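Local coordinates for ankyrin repeat domain-containing protein EMB506, chloroplastic (Arabidopsis thaliana, PDB 6JD6), which takes part in the initial differentiation of the proplastid during embryo development and is required for correct cotyledon, true leaf and cauline leaf margin development, at residues L136-D140 / L164-N170; E210-H216 / R239-K245. All blocks are in the same frame, centred on the assembly; numbering follows the deposited sequence.

Contact 1 of 2, residues L136-D140 / L164-N170; sequences LDIDD and LLRKGAN. With SO4 (sulfate ion), chain I.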
ATOM      1  N   LEU A 136       5.538  14.982 -15.618  1.00 48.39           N
ATOM      2  CA  LEU A 136       4.519  14.556 -14.663  1.00 47.62           C
ATOM      3  C   LEU A 136       4.830  15.106 -13.271  1.00 46.82           C
ATOM      4  O   LEU A 136       5.930  14.915 -12.751  1.00 46.96           O
ATOM      5  CB  LEU A 136       4.404  13.030 -14.614  1.00 45.91           C
ATOM      6  CG  LEU A 136       3.385  12.496 -13.602  1.00 46.30           C
ATOM      7  CD1 LEU A 136       1.973  12.952 -13.958  1.00 46.16           C
ATOM      8  CD2 LEU A 136       3.456  10.974 -13.488  1.00 44.31           C
ATOM      9  N   ASP A 137       3.864  15.797 -12.680  1.00 47.56           N
ATOM     10  CA  ASP A 137       4.034  16.377 -11.353  1.00 47.51           C
ATOM     11  C   ASP A 137       4.298  15.271 -10.334  1.00 45.73           C
ATOM     12  O   ASP A 137       3.568  14.285 -10.275  1.00 45.11           O
ATOM     13  CB  ASP A 137       2.791  17.189 -10.975  1.00 50.79           C
ATOM     14  CG  ASP A 137       2.884  17.811  -9.588  1.00 53.36           C
ATOM     15  OD1 ASP A 137       3.969  17.783  -8.974  1.00 55.83           O
ATOM     16  OD2 ASP A 137       1.859  18.345  -9.116  1.00 53.59           O
ATOM     17  N   ILE A 138       5.353  15.433  -9.543  1.00 45.45           N
ATOM     18  CA  ILE A 138       5.692  14.445  -8.522  1.00 43.15           C
ATOM     19  C   ILE A 138       4.550  14.300  -7.507  1.00 42.74           C
ATOM     20  O   ILE A 138       4.341  13.229  -6.942  1.00 41.90           O
ATOM     21  CB  ILE A 138       7.030  14.794  -7.818  1.00 43.61           C
ATOM     22  CG1 ILE A 138       7.492  13.651  -6.913  1.00 41.98           C
ATOM     23  CG2 ILE A 138       6.922  16.112  -7.048  1.00 42.19           C
ATOM     24  CD1 ILE A 138       8.915  13.823  -6.399  1.00 41.87           C
ATOM     25  N   ASP A 139       3.793  15.378  -7.312  1.00 42.45           N
ATOM     26  CA  ASP A 139       2.653  15.365  -6.401  1.00 43.31           C
ATOM     27  C   ASP A 139       1.324  15.171  -7.129  1.00 42.80           C
ATOM     28  O   ASP A 139       0.274  15.580  -6.632  1.00 42.69           O
ATOM     29  CB  ASP A 139       2.602  16.660  -5.586  1.00 44.96           C
ATOM     30  CG  ASP A 139       3.798  16.820  -4.674  1.00 48.40           C
ATOM     31  OD1 ASP A 139       4.234  15.811  -4.078  1.00 48.26           O
ATOM     32  OD2 ASP A 139       4.302  17.957  -4.554  1.00 50.82           O
ATOM     33  N   ASP A 140       1.376  14.561  -8.308  1.00 44.13           N
ATOM     34  CA  ASP A 140       0.165  14.181  -9.028  1.00 46.28           C
ATOM     35  C   ASP A 140      -0.725  13.302  -8.144  1.00 43.95           C
ATOM     36  O   ASP A 140      -0.247  12.343  -7.540  1.00 42.83           O
ATOM     37  CB  ASP A 140       0.532  13.436 -10.313  1.00 46.48           C
ATOM     38  CG  ASP A 140      -0.684  12.986 -11.092  1.00 48.86           C
ATOM     39  OD1 ASP A 140      -0.970  11.769 -11.093  1.00 48.81           O
ATOM     40  OD2 ASP A 140      -1.356  13.852 -11.694  1.00 49.78           O
ATOM     41  N   LEU A 164      11.781  10.008  -3.043  1.00 39.54           N
ATOM     42  CA  LEU A 164      10.733  10.978  -3.353  1.00 40.61           C
ATOM     43  C   LEU A 164      10.879  12.260  -2.540  1.00 42.09           C
ATOM     44  O   LEU A 164      10.744  13.359  -3.074  1.00 43.13           O
ATOM     45  CB  LEU A 164       9.350  10.368  -3.109  1.00 38.34           C
ATOM     46  CG  LEU A 164       8.863   9.338  -4.130  1.00 38.28           C
ATOM     47  CD1 LEU A 164       7.579   8.672  -3.651  1.00 34.43           C
ATOM     48  CD2 LEU A 164       8.652  10.002  -5.478  1.00 36.30           C
ATOM     49  N   LEU A 165      11.157  12.113  -1.247  1.00 41.90           N
ATOM     50  CA  LEU A 165      11.341  13.264  -0.366  1.00 41.89           C
ATOM     51  C   LEU A 165      12.542  14.099  -0.784  1.00 45.83           C
ATOM     52  O   LEU A 165      12.486  15.328  -0.765  1.00 49.01           O
ATOM     53  CB  LEU A 165      11.482  12.820   1.091  1.00 40.19           C
ATOM     54  CG  LEU A 165      10.202  12.269   1.727  1.00 41.64           C
ATOM     55  CD1 LEU A 165      10.473  11.683   3.103  1.00 41.32           C
ATOM     56  CD2 LEU A 165       9.148  13.358   1.814  1.00 41.49           C
ATOM     57  N   ARG A 166      13.629  13.434  -1.165  1.00 46.95           N
ATOM     58  CA  ARG A 166      14.818  14.147  -1.621  1.00 51.24           C
ATOM     59  C   ARG A 166      14.534  14.880  -2.926  1.00 50.83           C
ATOM     60  O   ARG A 166      15.106  15.936  -3.187  1.00 50.95           O
ATOM     61  CB  ARG A 166      16.012  13.203  -1.782  1.00 53.87           C
ATOM     62  CG  ARG A 166      16.651  12.785  -0.464  1.00 55.59           C
ATOM     63  CD  ARG A 166      17.974  12.059  -0.688  1.00 56.94           C
ATOM     64  NE  ARG A 166      17.809  10.853  -1.495  0.69 55.85           N
ATOM     65  CZ  ARG A 166      17.474   9.664  -1.004  0.65 53.82           C
ATOM     66  NH1 ARG A 166      17.265   9.517   0.296  0.73 54.38           N
ATOM     67  NH2 ARG A 166      17.346   8.621  -1.811  0.81 51.46           N
ATOM     68  N   LYS A 167      13.636  14.324  -3.736  1.00 50.27           N
ATOM     69  CA  LYS A 167      13.249  14.956  -4.995  1.00 53.98           C
ATOM     70  C   LYS A 167      12.202  16.065  -4.839  1.00 54.35           C
ATOM     71  O   LYS A 167      11.817  16.702  -5.820  1.00 56.29           O
ATOM     72  CB  LYS A 167      12.775  13.914  -6.011  1.00 54.53           C
ATOM     73  CG  LYS A 167      13.862  13.502  -6.981  1.00 62.21           C
ATOM     74  CD  LYS A 167      13.288  12.921  -8.259  1.00 67.02           C
ATOM     75  CE  LYS A 167      14.315  12.998  -9.379  1.00 71.89           C
ATOM     76  NZ  LYS A 167      15.646  12.501  -8.926  1.00 74.74           N
ATOM     77  N   GLY A 168      11.742  16.293  -3.613  1.00 50.27           N
ATOM     78  CA  GLY A 168      10.847  17.402  -3.340  1.00 47.72           C
ATOM     79  C   GLY A 168       9.371  17.054  -3.276  1.00 46.45           C
ATOM     80  O   GLY A 168       8.522  17.943  -3.341  1.00 48.75           O
ATOM     81  N   ALA A 169       9.053  15.767  -3.152  1.00 40.53           N
ATOM     82  CA  ALA A 169       7.669  15.359  -2.942  1.00 39.49           C
ATOM     83  C   ALA A 169       7.141  16.031  -1.680  1.00 41.96           C
ATOM     84  O   ALA A 169       7.836  16.096  -0.666  1.00 41.93           O
ATOM     85  CB  ALA A 169       7.563  13.847  -2.829  1.00 35.98           C
ATOM     86  N   ASN A 170       5.922  16.553  -1.757  1.00 42.12           N
ATOM     87  CA  ASN A 170       5.324  17.278  -0.642  1.00 41.66           C
ATOM     88  C   ASN A 170       4.884  16.297   0.444  1.00 40.74           C
ATOM     89  O   ASN A 170       4.007  15.464   0.213  1.00 40.62           O
ATOM     90  CB  ASN A 170       4.141  18.112  -1.143  1.00 40.94           C
ATOM     91  CG  ASN A 170       3.610  19.079  -0.100  1.00 44.23           C
ATOM     92  OD1 ASN A 170       3.665  18.821   1.102  1.00 43.80           O
ATOM     93  ND2 ASN A 170       3.083  20.206  -0.564  1.00 47.99           N
TER
HETATM   94  S   SO4 I 307      18.832   9.600  -5.173  1.00131.15           S
HETATM   95  O1  SO4 I 307      20.191   9.657  -4.640  1.00133.46           O
HETATM   96  O2  SO4 I 307      18.041  10.692  -4.611  1.00130.41           O
HETATM   97  O3  SO4 I 307      18.880   9.729  -6.627  1.00131.80           O
HETATM   98  O4  SO4 I 307      18.221   8.322  -4.817  1.00128.76           O
HETATM   99  O   HOH W   1       3.433  14.043  -2.022  1.00 35.45           O
HETATM  100  O   HOH W   2       6.396  19.125  -4.453  1.00 59.43           O
HETATM  101  O   HOH W   3       2.491  20.185  -3.759  1.00 61.37           O
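The Asp139 carboxylate receives the backbone N-H of Asn170 on the syn side of OD1, only 18° out of the carboxylate plane, in a nearly straight bond of 3.0 Å between Asn170 N and Asp139 OD1. The arrangement joins ankyrin repeats 1 and 2 through the loops that follow helices 125-133 and 158-166. The Asn170 amide does not lie flat on this carboxylate: the two planes are 65° apart and the side chains cross at about a right angle, with Asn170 CB 3.4 Å from Asp139 OD2. Asn170 OD1 turns instead to the backbone N of His172. On the Asp137 carboxylate, OD1 is met from above its plane by Asp139 N (2.9 Å), an Asx turn within the type I turn 137-140. Helix 158-166 closes in a Schellman motif at Gly168, whose backbone angles would jam a CB against the preceding carbonyl O; Ala169 N returns to Leu164 O (2.9 Å). Against this end packs Ile138. With CG1 anti to the backbone N (chi1 -171°) and the chain extended, Ile138 CD1 reaches 3.8 Å from Ala169 CB and 3.9 Å from Leu164 CD2, while Ile132 of helix 125-133 adds to the apolar patch. Farther out, Arg166 offers its guanidinium edge to a sulfate that His163 also binds. A water donates to both Asp139 OD1 (2.8 Å) and Asn170 O (2.7 Å), giving OD1 a second donor.

Contact 2 of 2, residues E210-H216 / R239-K245; sequences EGWTPLH and RRTKDGK. With SO4 (sulfate ion), chain D.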
ATOM      1  N   GLU A 210     -11.853  12.294  10.709  1.00 35.62           N
ATOM      2  CA  GLU A 210     -12.519  11.896  11.943  1.00 39.02           C
ATOM      3  C   GLU A 210     -11.779  12.385  13.191  1.00 37.76           C
ATOM      4  O   GLU A 210     -12.051  11.922  14.296  1.00 36.40           O
ATOM      5  CB  GLU A 210     -12.698  10.374  11.987  1.00 40.44           C
ATOM      6  CG  GLU A 210     -13.678   9.832  10.948  1.00 46.46           C
ATOM      7  CD  GLU A 210     -13.730   8.307  10.917  1.00 48.53           C
ATOM      8  OE1 GLU A 210     -12.831   7.691  10.305  1.00 45.00           O
ATOM      9  OE2 GLU A 210     -14.672   7.725  11.502  1.00 52.04           O
ATOM     10  N   GLY A 211     -10.840  13.309  13.009  1.00 35.88           N
ATOM     11  CA  GLY A 211     -10.090  13.867  14.124  1.00 33.92           C
ATOM     12  C   GLY A 211      -8.982  12.974  14.657  1.00 32.84           C
ATOM     13  O   GLY A 211      -8.438  13.227  15.728  1.00 32.57           O
ATOM     14  N   TRP A 212      -8.643  11.923  13.918  1.00 30.25           N
ATOM     15  CA  TRP A 212      -7.567  11.025  14.335  1.00 32.04           C
ATOM     16  C   TRP A 212      -6.199  11.607  13.992  1.00 34.41           C
ATOM     17  O   TRP A 212      -5.971  12.047  12.863  1.00 33.42           O
ATOM     18  CB  TRP A 212      -7.728   9.647  13.685  1.00 30.52           C
ATOM     19  CG  TRP A 212      -8.719   8.766  14.384  1.00 30.93           C
ATOM     20  CD1 TRP A 212     -10.034   9.047  14.642  1.00 31.24           C
ATOM     21  CD2 TRP A 212      -8.477   7.454  14.910  1.00 30.61           C
ATOM     22  NE1 TRP A 212     -10.621   7.992  15.302  1.00 32.19           N
ATOM     23  CE2 TRP A 212      -9.686   7.001  15.477  1.00 32.10           C
ATOM     24  CE3 TRP A 212      -7.353   6.619  14.956  1.00 30.50           C
ATOM     25  CZ2 TRP A 212      -9.807   5.751  16.087  1.00 32.16           C
ATOM     26  CZ3 TRP A 212      -7.471   5.378  15.559  1.00 31.49           C
ATOM     27  CH2 TRP A 212      -8.692   4.954  16.114  1.00 33.87           C
ATOM     28  N   THR A 213      -5.298  11.608  14.974  1.00 32.88           N
ATOM     29  CA  THR A 213      -3.929  12.078  14.779  1.00 31.87           C
ATOM     30  C   THR A 213      -2.976  10.881  14.681  1.00 32.01           C
ATOM     31  O   THR A 213      -3.374   9.750  14.964  1.00 32.63           O
ATOM     32  CB  THR A 213      -3.486  12.988  15.945  1.00 32.93           C
ATOM     33  OG1 THR A 213      -3.388  12.212  17.144  1.00 34.14           O
ATOM     34  CG2 THR A 213      -4.471  14.133  16.150  1.00 33.75           C
ATOM     35  N   PRO A 214      -1.714  11.117  14.276  1.00 33.25           N
ATOM     36  CA  PRO A 214      -0.747  10.011  14.286  1.00 31.59           C
ATOM     37  C   PRO A 214      -0.589   9.344  15.659  1.00 30.10           C
ATOM     38  O   PRO A 214      -0.369   8.130  15.715  1.00 29.78           O
ATOM     39  CB  PRO A 214       0.561  10.693  13.871  1.00 33.01           C
ATOM     40  CG  PRO A 214       0.118  11.811  12.999  1.00 35.79           C
ATOM     41  CD  PRO A 214      -1.165  12.315  13.607  1.00 33.61           C
ATOM     42  N   LEU A 215      -0.700  10.114  16.738  1.00 27.81           N
ATOM     43  CA  LEU A 215      -0.620   9.550  18.085  1.00 28.60           C
ATOM     44  C   LEU A 215      -1.726   8.522  18.333  1.00 30.53           C
ATOM     45  O   LEU A 215      -1.478   7.476  18.930  1.00 32.83           O
ATOM     46  CB  LEU A 215      -0.675  10.649  19.154  1.00 30.44           C
ATOM     47  CG  LEU A 215      -0.448  10.166  20.593  1.00 30.50           C
ATOM     48  CD1 LEU A 215       0.921   9.503  20.712  1.00 30.31           C
ATOM     49  CD2 LEU A 215      -0.579  11.310  21.603  1.00 30.76           C
ATOM     50  N   HIS A 216      -2.940   8.830  17.876  1.00 28.65           N
ATOM     51  CA  HIS A 216      -4.067   7.897  17.960  1.00 29.28           C
ATOM     52  C   HIS A 216      -3.752   6.575  17.251  1.00 30.24           C
ATOM     53  O   HIS A 216      -3.960   5.493  17.803  1.00 29.12           O
ATOM     54  CB  HIS A 216      -5.344   8.513  17.357  1.00 26.12           C
ATOM     55  CG  HIS A 216      -5.957   9.594  18.196  1.00 28.59           C
ATOM     56  ND1 HIS A 216      -5.932  10.925  17.832  1.00 31.18           N
ATOM     57  CD2 HIS A 216      -6.621   9.540  19.374  1.00 30.11           C
ATOM     58  CE1 HIS A 216      -6.549  11.643  18.754  1.00 31.65           C
ATOM     59  NE2 HIS A 216      -6.977  10.830  19.702  1.00 30.38           N
ATOM     60  N   ARG A 239      -5.386  15.965  22.344  1.00 40.24           N
ATOM     61  CA  ARG A 239      -6.198  16.090  21.139  1.00 43.00           C
ATOM     62  C   ARG A 239      -7.179  14.922  21.045  1.00 39.11           C
ATOM     63  O   ARG A 239      -6.781  13.757  21.080  1.00 37.03           O
ATOM     64  CB  ARG A 239      -5.314  16.142  19.887  1.00 44.81           C
ATOM     65  CG  ARG A 239      -6.096  16.169  18.582  1.00 47.27           C
ATOM     66  CD  ARG A 239      -6.929  17.435  18.444  1.00 51.64           C
ATOM     67  NE  ARG A 239      -8.053  17.260  17.522  1.00 53.54           N
ATOM     68  CZ  ARG A 239      -8.119  17.777  16.296  1.00 51.50           C
ATOM     69  NH1 ARG A 239      -7.124  18.519  15.827  1.00 49.78           N
ATOM     70  NH2 ARG A 239      -9.191  17.560  15.542  1.00 48.09           N
ATOM     71  N   ARG A 240      -8.463  15.239  20.931  1.00 36.69           N
ATOM     72  CA  ARG A 240      -9.499  14.214  20.860  1.00 35.35           C
ATOM     73  C   ARG A 240     -10.027  14.015  19.441  1.00 36.65           C
ATOM     74  O   ARG A 240     -10.073  14.950  18.642  1.00 38.93           O
ATOM     75  CB  ARG A 240     -10.654  14.568  21.805  1.00 34.61           C
ATOM     76  CG  ARG A 240     -10.298  14.425  23.277  1.00 34.63           C
ATOM     77  CD  ARG A 240     -11.268  15.160  24.191  1.00 37.66           C
ATOM     78  NE  ARG A 240     -11.149  16.611  24.062  1.00 39.38           N
ATOM     79  CZ  ARG A 240     -11.724  17.485  24.882  1.00 41.28           C
ATOM     80  NH1 ARG A 240     -12.455  17.058  25.904  1.00 38.97           N
ATOM     81  NH2 ARG A 240     -11.567  18.789  24.682  1.00 42.14           N
ATOM     82  N   THR A 241     -10.437  12.790  19.134  1.00 33.87           N
ATOM     83  CA  THR A 241     -11.108  12.511  17.874  1.00 36.09           C
ATOM     84  C   THR A 241     -12.457  13.219  17.872  1.00 42.68           C
ATOM     85  O   THR A 241     -12.856  13.809  18.880  1.00 43.54           O
ATOM     86  CB  THR A 241     -11.324  11.003  17.680  1.00 34.01           C
ATOM     87  OG1 THR A 241     -12.226  10.516  18.681  1.00 34.87           O
ATOM     88  CG2 THR A 241     -10.009  10.263  17.804  1.00 29.77           C
ATOM     89  N   LYS A 242     -13.162  13.166  16.745  1.00 44.21           N
ATOM     90  CA  LYS A 242     -14.443  13.858  16.629  1.00 47.98           C
ATOM     91  C   LYS A 242     -15.479  13.318  17.616  1.00 48.16           C
ATOM     92  O   LYS A 242     -16.366  14.049  18.052  1.00 52.48           O
ATOM     93  CB  LYS A 242     -14.973  13.799  15.192  1.00 49.48           C
ATOM     94  CG  LYS A 242     -14.175  14.646  14.213  1.00 50.50           C
ATOM     95  CD  LYS A 242     -14.339  16.128  14.507  1.00 55.42           C
ATOM     96  CE  LYS A 242     -13.431  16.975  13.625  1.00 56.82           C
ATOM     97  NZ  LYS A 242     -13.675  18.435  13.830  1.00 58.48           N
ATOM     98  N   ASP A 243     -15.359  12.044  17.976  1.00 46.17           N
ATOM     99  CA  ASP A 243     -16.237  11.474  18.992  1.00 48.54           C
ATOM    100  C   ASP A 243     -15.581  11.395  20.376  1.00 45.26           C
ATOM    101  O   ASP A 243     -15.952  10.562  21.201  1.00 43.44           O
ATOM    102  CB  ASP A 243     -16.795  10.116  18.553  1.00 52.42           C
ATOM    103  CG  ASP A 243     -15.717   9.148  18.142  1.00 56.26           C
ATOM    104  OD1 ASP A 243     -14.529   9.529  18.183  1.00 57.24           O
ATOM    105  OD2 ASP A 243     -16.059   8.008  17.760  1.00 59.29           O
ATOM    106  N   GLY A 244     -14.604  12.268  20.612  1.00 44.66           N
ATOM    107  CA  GLY A 244     -14.116  12.546  21.956  1.00 40.81           C
ATOM    108  C   GLY A 244     -13.074  11.613  22.545  1.00 38.65           C
ATOM    109  O   GLY A 244     -12.842  11.639  23.749  1.00 38.77           O
ATOM    110  N   LYS A 245     -12.432  10.798  21.713  1.00 36.63           N
ATOM    111  CA  LYS A 245     -11.447   9.840  22.214  1.00 38.01           C
ATOM    112  C   LYS A 245     -10.039  10.427  22.322  1.00 35.49           C
ATOM    113  O   LYS A 245      -9.522  10.999  21.363  1.00 34.87           O
ATOM    114  CB  LYS A 245     -11.381   8.608  21.313  1.00 39.92           C
ATOM    115  CG  LYS A 245     -12.708   7.934  21.025  1.00 45.80           C
ATOM    116  CD  LYS A 245     -12.508   6.913  19.905  1.00 51.46           C
ATOM    117  CE  LYS A 245     -13.807   6.242  19.479  1.00 54.14           C
ATOM    118  NZ  LYS A 245     -13.554   5.302  18.350  1.00 52.18           N
TER
HETATM  119  S   SO4 D 302     -10.182  19.982  12.570  0.79 58.44           S
HETATM  120  O1  SO4 D 302     -11.248  20.267  13.527  0.79 57.68           O
HETATM  121  O2  SO4 D 302      -9.008  20.793  12.874  0.79 62.93           O
HETATM  122  O3  SO4 D 302     -10.650  20.297  11.222  0.79 59.75           O
HETATM  123  O4  SO4 D 302      -9.810  18.573  12.653  0.79 55.11           O
HETATM  124  O   HOH W   4     -14.069  10.369  15.429  1.00 60.82           O
HETATM  125  O   HOH W   5     -13.300   7.584  16.315  1.00 55.39           O
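Thr241 CG2 lies over one face of the Trp212 pyrrole ring, 3.6 Å from its centroid, and over one face of the His216 imidazole, 3.7 Å from that centroid. Trp212 runs beside Thr241 in the same direction, whereas His216 crosses it at a slant. The chi1 of 65° that sets CG2 in the corner formed by the two rings turns Thr241 OG1 to its own loop, where it donates to Asp243 OD1 and accepts from Lys245 N. His216, the last residue of the Thr-Pro-Leu-His motif of ankyrin repeats, uses both nitrogens: ND1 accepts from Thr213 N (3.0 Å) in the capping box, and NE2 donates to Lys245 O (3.0 Å) in a bent bond. Without the imidazole, as with an alanine here, Thr213 N would probably lose this acceptor, Lys245 O one of its two donors, and Thr241 CG2 the cover on one side. Lys242 N bonds to Glu210 O (3.0 Å) from above the carbonyl plane, and a CB on Gly211 would clash with Lys242 N. Trp212 also meets an aromatic ring of another protein chain. Trp212 and His216 both rest on Leu250 of helix 247-252, while Pro214, opening helix 214-220, packs on helix 181-187.

Overall arrangement
Contacts 1 and 2 follow one another along the ankyrin array without touching: their centres are 28 Å apart and their nearest atoms about 14 Å. Each bridges successive loops, but at different points of the helix-loop pattern. In contact 1 the loops of repeats 1 and 2 meet where a helix has just ended; in contact 2 one segment leads into helix 214-220 and the other, passing from repeat 4 to repeat 5, precedes helix 247-252. Contact 2 lies farther from the centre of the chain, 21 Å against 11 Å, and it alone reaches the other protein of the assembly. Each has a nearby sulfate, probably from the crystallisation liquor, held by basic side chains.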